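Local coordinates for tellurite resistance protein of COG3793 (Nostoc punctiforme, PDB 2OU3), which is of unknown precise function but belongs to the TerB family of tellurite resistance proteins and binds zinc and an indole aldehyde in the crystal, at residues M33-T38 with E81-R86; A101-A106 with Y141-L146. All coordinates share one frame; numbering follows the deposited sequence. Where two conformers were deposited one is given.

Overall arrangement
Followed from the N terminus, the all-helical chain first enters a contact through helix 26-41. After helices 48-60 and 65-73, the short helix 80-84 returns to it, and interaction 1 (33-38 with 81-86) closes that loop. Helix 94-106 comes next, and its last turns open interaction 2 (101-106 with 141-146), which closes when the long helix 130-154 comes back past it. The two loops therefore run in series, neither nesting nor crossing, on opposite sides of the chain's centre with contact centres about 20 Å apart. Helix 26-41 joins them: Val36 CG1 packs on Val104 CG2 at 3.9 Å, so helices 80-84, 26-41, 94-106 and 130-154 are tied in succession.

Interaction 1 of 2, residues M33-T38 with E81-R86; sequences MKSVLT and EEVIAR
Ser35 and Val83 meet where helix 26-41 passes the short helix 80-84, a small contact within the all-helical TerB-family fold that illustrates how a helical serine can sit against apolar side chains. The close part centres on Ser35 OG, which touches two methyl groups: Val83 CG1 at 3.4 Å and Ile84 CG2, also at 3.4 Å. Neither methyl is a polar partner; the hydroxyl instead hydrogen-bonds to the carbonyl of Ile31, one turn earlier in its own helix. With OG set beside the backbone N (chi1 -61°), the side chain folds back along the helix and still presents its oxygen to the methyls, about 9 Å from a bound 1H-indole-3-carbaldehyde. Within helix 26-41 itself, Thr38 OG1 likewise bonds to Lys34 O at 2.7 Å, opposite Thr38 N across the carbonyl plane.

Toward the solvent side the contact thins out. Lys34 gives only its CB, 4.0 Å from Val83 CG1, while its extended chain carries NZ on to a salt bridge with Asp70. From the loop after helix 80-84, Arg86 turns its guanidinium back so that one face rests over Val83 CA, and pairs with Glu78. Lys34 NZ and Arg86 NH1 remain 5.4 Å apart.

Helix 94-106 adjoins the close part, its Ile97 touching both Ser35 and Ile84, while Met33, present as selenomethionine, and Leu37 pack against helices 48-60 and 65-73.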
loop_
_atom_site.group_PDB
_atom_site.type_symbol
_atom_site.label_atom_id
_atom_site.label_comp_id
_atom_site.label_asym_id
_atom_site.label_seq_id
_atom_site.Cartn_x
_atom_site.Cartn_y
_atom_site.Cartn_z
HETATM N N MSE A 33 2.241 -15.688 -5.283
HETATM C CA MSE A 33 2.693 -14.909 -6.442
HETATM C C MSE A 33 2.790 -15.750 -7.692
HETATM O O MSE A 33 2.479 -15.278 -8.774
HETATM C CB MSE A 33 4.036 -14.227 -6.196
HETATM C CG MSE A 33 3.934 -12.996 -5.363
HETATM SE SE MSE A 33 2.694 -11.680 -6.087
HETATM C CE MSE A 33 3.145 -11.804 -7.868
ATOM N N LYS A 34 3.229 -17.010 -7.558
ATOM C CA LYS A 34 3.217 -17.924 -8.695
ATOM C C LYS A 34 1.801 -18.110 -9.225
ATOM O O LYS A 34 1.583 -18.176 -10.419
ATOM C CB LYS A 34 3.856 -19.288 -8.348
ATOM C CG LYS A 34 5.392 -19.183 -8.240
ATOM C CD LYS A 34 6.084 -20.401 -7.664
ATOM C CE LYS A 34 7.616 -20.238 -7.738
ATOM N NZ LYS A 34 8.370 -21.431 -7.248
ATOM N N SER A 35 0.830 -18.186 -8.321
ATOM C CA SER A 35 -0.566 -18.323 -8.717
ATOM C C SER A 35 -1.020 -17.081 -9.492
ATOM O O SER A 35 -1.702 -17.156 -10.516
ATOM C CB SER A 35 -1.427 -18.489 -7.472
ATOM O OG SER A 35 -1.030 -19.640 -6.791
ATOM N N VAL A 36 -0.635 -15.929 -8.970
ATOM C CA VAL A 36 -1.011 -14.646 -9.544
ATOM C C VAL A 36 -0.438 -14.539 -10.941
ATOM O O VAL A 36 -1.156 -14.160 -11.877
ATOM C CB VAL A 36 -0.520 -13.469 -8.663
ATOM C CG1 VAL A 36 -0.543 -12.129 -9.459
ATOM C CG2 VAL A 36 -1.355 -13.367 -7.367
ATOM N N LEU A 37 0.850 -14.875 -11.095
ATOM C CA LEU A 37 1.490 -14.825 -12.400
ATOM C C LEU A 37 0.866 -15.811 -13.372
ATOM O O LEU A 37 0.646 -15.470 -14.547
ATOM C CB LEU A 37 2.990 -15.105 -12.298
ATOM C CG LEU A 37 3.813 -14.074 -11.545
ATOM C CD1 LEU A 37 5.225 -14.592 -11.359
ATOM C CD2 LEU A 37 3.769 -12.738 -12.312
ATOM N N THR A 38 0.574 -17.027 -12.901
ATOM C CA THR A 38 -0.122 -17.998 -13.732
ATOM C C THR A 38 -1.466 -17.437 -14.213
ATOM O O THR A 38 -1.826 -17.580 -15.375
ATOM C CB THR A 38 -0.394 -19.299 -12.976
ATOM O OG1 THR A 38 0.827 -19.764 -12.430
ATOM C CG2 THR A 38 -0.972 -20.359 -13.891
ATOM N N GLU A 81 -4.547 -24.723 -10.732
ATOM C CA GLU A 81 -5.097 -25.534 -9.628
ATOM C C GLU A 81 -4.044 -26.343 -8.891
ATOM O O GLU A 81 -4.180 -26.633 -7.705
ATOM C CB GLU A 81 -6.195 -26.475 -10.140
ATOM C CG GLU A 81 -5.728 -27.567 -11.127
ATOM C CD GLU A 81 -5.748 -27.131 -12.603
ATOM O OE1 GLU A 81 -5.806 -25.913 -12.902
ATOM O OE2 GLU A 81 -5.687 -28.039 -13.465
ATOM N N GLU A 82 -3.009 -26.767 -9.606
ATOM C CA GLU A 82 -1.906 -27.499 -8.976
ATOM C C GLU A 82 -1.028 -26.571 -8.135
ATOM O O GLU A 82 -0.556 -26.949 -7.066
ATOM C CB GLU A 82 -1.052 -28.210 -10.013
ATOM C CG GLU A 82 -1.840 -29.254 -10.832
ATOM C CD GLU A 82 -0.941 -30.101 -11.742
ATOM O OE1 GLU A 82 0.306 -29.946 -11.689
ATOM O OE2 GLU A 82 -1.490 -30.899 -12.534
ATOM N N VAL A 83 -0.815 -25.363 -8.614
ATOM C CA VAL A 83 -0.020 -24.413 -7.873
ATOM C C VAL A 83 -0.669 -24.095 -6.515
ATOM O O VAL A 83 -0.007 -24.165 -5.465
ATOM C CB VAL A 83 0.255 -23.157 -8.718
ATOM C CG1 VAL A 83 1.066 -22.131 -7.898
ATOM C CG2 VAL A 83 1.035 -23.545 -9.965
ATOM N N ILE A 84 -1.955 -23.746 -6.538
ATOM C CA ILE A 84 -2.637 -23.303 -5.317
ATOM C C ILE A 84 -2.699 -24.411 -4.283
ATOM O O ILE A 84 -2.623 -24.149 -3.079
ATOM C CB ILE A 84 -4.051 -22.653 -5.560
ATOM C CG1 ILE A 84 -5.100 -23.701 -6.000
ATOM C CG2 ILE A 84 -3.940 -21.471 -6.551
ATOM C CD1 ILE A 84 -6.580 -23.257 -5.867
ATOM N N ALA A 85 -2.760 -25.646 -4.757
ATOM C CA ALA A 85 -2.853 -26.827 -3.889
ATOM C C ALA A 85 -1.540 -27.125 -3.131
ATOM O O ALA A 85 -1.498 -27.947 -2.227
ATOM C CB ALA A 85 -3.304 -28.074 -4.715
ATOM N N ARG A 86 -0.480 -26.398 -3.466
ATOM C CA ARG A 86 0.765 -26.505 -2.739
ATOM C C ARG A 86 0.667 -25.914 -1.339
ATOM O O ARG A 86 1.505 -26.219 -0.494
ATOM C CB ARG A 86 1.923 -25.885 -3.525
ATOM C CG ARG A 86 2.262 -26.666 -4.770
ATOM C CD ARG A 86 3.309 -25.974 -5.643
ATOM N NE ARG A 86 3.271 -26.574 -6.965
ATOM C CZ ARG A 86 3.712 -26.020 -8.090
ATOM N NH1 ARG A 86 4.281 -24.818 -8.108
ATOM N NH2 ARG A 86 3.548 -26.703 -9.215
#

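Interaction 2 of 2, residues A101-A106 with Y141-L146; sequences AIWVSA and YYEAAL. With ZN (zinc ion), chain C.
Trp103 and Glu143 make a polar link between helix 94-106 and the long helix 130-154. Trp103 NE1 donates to Glu143 OE1 at 3.0 Å, with an N-H...O angle of 153°. The oxygen lies near the ring plane and is approached nearly along its C-O axis, while the carboxylate is turned 36° from the indole. Extended beyond CG, the Glu143 side chain runs along the indole edge from CZ2 to NE1, and its other oxygen, OE2, forms a salt bridge with Arg150 of the second subunit. One carboxylate thereby joins a contact within the chain to one between chains.

Apolar touches accompany this bond on the benzo side of the indole. Glu143 CB lies in the ring plane, 3.7 Å from Trp103 CZ2, and Ala144 CB approaches Trp103 CH2 at 3.8 Å. Aromatic neighbours add edge-to-face pairings of Trp103 with Tyr140 and with Trp16 of the second subunit. Within the all-helical TerB-family fold, the nearest CA atoms between 101-106 and 141-146, those of Trp103 and Ala144, are 8.8 Å apart, and the indole spans the separation beside the dimer interface.

Metal coordination occupies another side of helix 94-106. Ser105 O binds zinc at 2.1 Å, with two waters and with Glu50, Asp108 and Glu115 completing the site. The Ser105 hydroxyl turns back to Ala101 O, a carbonyl that Ser105 N reaches from the opposite face.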
loop_
_atom_site.group_PDB
_atom_site.type_symbol
_atom_site.label_atom_id
_atom_site.label_comp_id
_atom_site.label_asym_id
_atom_site.label_seq_id
_atom_site.Cartn_x
_atom_site.Cartn_y
_atom_site.Cartn_z
ATOM N N ALA A 101 -4.115 -10.498 -9.933
ATOM C CA ALA A 101 -3.925 -10.799 -11.353
ATOM C C ALA A 101 -4.507 -9.710 -12.260
ATOM O O ALA A 101 -3.899 -9.319 -13.268
ATOM C CB ALA A 101 -4.557 -12.150 -11.708
ATOM N N ILE A 102 -5.670 -9.199 -11.875
ATOM C CA ILE A 102 -6.290 -8.062 -12.589
ATOM C C ILE A 102 -5.380 -6.849 -12.550
ATOM O O ILE A 102 -5.135 -6.231 -13.581
ATOM C CB ILE A 102 -7.659 -7.713 -11.980
ATOM C CG1 ILE A 102 -8.645 -8.843 -12.273
ATOM C CG2 ILE A 102 -8.196 -6.338 -12.521
ATOM C CD1 ILE A 102 -9.915 -8.860 -11.368
ATOM N N TRP A 103 -4.880 -6.503 -11.359
ATOM C CA TRP A 103 -3.974 -5.360 -11.194
ATOM C C TRP A 103 -2.687 -5.555 -11.986
ATOM O O TRP A 103 -2.214 -4.631 -12.625
ATOM C CB TRP A 103 -3.627 -5.126 -9.731
ATOM C CG TRP A 103 -4.533 -4.221 -9.026
ATOM C CD1 TRP A 103 -5.600 -4.552 -8.255
ATOM C CD2 TRP A 103 -4.468 -2.795 -9.045
ATOM N NE1 TRP A 103 -6.192 -3.405 -7.746
ATOM C CE2 TRP A 103 -5.529 -2.314 -8.234
ATOM C CE3 TRP A 103 -3.631 -1.874 -9.682
ATOM C CZ2 TRP A 103 -5.744 -0.967 -8.037
ATOM C CZ3 TRP A 103 -3.851 -0.536 -9.480
ATOM C CH2 TRP A 103 -4.896 -0.094 -8.679
ATOM N N VAL A 104 -2.136 -6.764 -11.953
ATOM C CA VAL A 104 -0.954 -7.066 -12.764
ATOM C C VAL A 104 -1.223 -6.862 -14.269
ATOM O O VAL A 104 -0.402 -6.289 -14.957
ATOM C CB VAL A 104 -0.458 -8.494 -12.525
ATOM C CG1 VAL A 104 0.598 -8.877 -13.564
ATOM C CG2 VAL A 104 0.134 -8.616 -11.093
ATOM N N SER A 105 -2.344 -7.367 -14.753
ATOM C CA SER A 105 -2.717 -7.271 -16.139
ATOM C C SER A 105 -2.916 -5.795 -16.530
ATOM O O SER A 105 -2.660 -5.389 -17.648
ATOM C CB SER A 105 -3.993 -8.065 -16.373
ATOM O OG SER A 105 -3.754 -9.454 -16.249
ATOM N N ALA A 106 -3.408 -4.995 -15.605
ATOM C CA ALA A 106 -3.632 -3.575 -15.860
ATOM C C ALA A 106 -2.339 -2.764 -15.890
ATOM O O ALA A 106 -2.357 -1.624 -16.333
ATOM C CB ALA A 106 -4.562 -2.991 -14.763
ATOM N N TYR A 141 -11.247 -1.053 -10.755
ATOM C CA TYR A 141 -11.406 0.246 -11.444
ATOM C C TYR A 141 -11.554 1.365 -10.429
ATOM O O TYR A 141 -11.006 2.441 -10.620
ATOM C CB TYR A 141 -12.571 0.265 -12.430
ATOM C CG TYR A 141 -12.252 -0.448 -13.726
ATOM C CD1 TYR A 141 -11.333 0.082 -14.630
ATOM C CD2 TYR A 141 -12.873 -1.656 -14.050
ATOM C CE1 TYR A 141 -11.042 -0.584 -15.823
ATOM C CE2 TYR A 141 -12.589 -2.322 -15.229
ATOM C CZ TYR A 141 -11.679 -1.790 -16.102
ATOM O OH TYR A 141 -11.427 -2.462 -17.263
ATOM N N TYR A 142 -12.328 1.103 -9.383
ATOM C CA TYR A 142 -12.543 2.080 -8.309
ATOM C C TYR A 142 -11.263 2.371 -7.527
ATOM O O TYR A 142 -10.986 3.525 -7.189
ATOM C CB TYR A 142 -13.605 1.584 -7.344
ATOM C CG TYR A 142 -15.019 1.940 -7.732
ATOM C CD1 TYR A 142 -15.712 1.183 -8.671
ATOM C CD2 TYR A 142 -15.671 3.027 -7.155
ATOM C CE1 TYR A 142 -17.021 1.488 -9.043
ATOM C CE2 TYR A 142 -16.987 3.342 -7.515
ATOM C CZ TYR A 142 -17.647 2.562 -8.466
ATOM O OH TYR A 142 -18.941 2.841 -8.840
ATOM N N GLU A 143 -10.498 1.327 -7.219
ATOM C CA GLU A 143 -9.232 1.501 -6.504
ATOM C C GLU A 143 -8.228 2.322 -7.332
ATOM O O GLU A 143 -7.617 3.270 -6.828
ATOM C CB GLU A 143 -8.646 0.156 -6.129
ATOM C CG GLU A 143 -9.310 -0.528 -4.958
ATOM C CD GLU A 143 -8.734 -1.960 -4.668
ATOM O OE1 GLU A 143 -8.072 -2.595 -5.537
ATOM O OE2 GLU A 143 -9.039 -2.490 -3.581
ATOM N N ALA A 144 -8.129 1.997 -8.614
ATOM C CA ALA A 144 -7.227 2.683 -9.540
ATOM C C ALA A 144 -7.621 4.149 -9.667
ATOM O O ALA A 144 -6.787 5.036 -9.582
ATOM C CB ALA A 144 -7.243 1.979 -10.896
ATOM N N ALA A 145 -8.920 4.394 -9.817
ATOM C CA ALA A 145 -9.455 5.757 -9.927
ATOM C C ALA A 145 -9.247 6.609 -8.667
ATOM O O ALA A 145 -8.926 7.794 -8.741
ATOM C CB ALA A 145 -10.946 5.692 -10.298
ATOM N N LEU A 146 -9.446 6.007 -7.513
ATOM C CA LEU A 146 -9.297 6.696 -6.242
ATOM C C LEU A 146 -7.828 7.024 -5.965
ATOM O O LEU A 146 -7.510 8.067 -5.395
ATOM C CB LEU A 146 -9.903 5.847 -5.116
ATOM C CG LEU A 146 -10.031 6.520 -3.742
ATOM C CD1 LEU A 146 -10.802 7.846 -3.790
ATOM C CD2 LEU A 146 -10.666 5.535 -2.737
HETATM ZN ZN ZN C . -1.931 -6.006 -19.496
HETATM O O HOH W 1 -1.020 -6.496 -21.536
HETATM O O HOH W 2 -3.162 -4.347 -20.256
#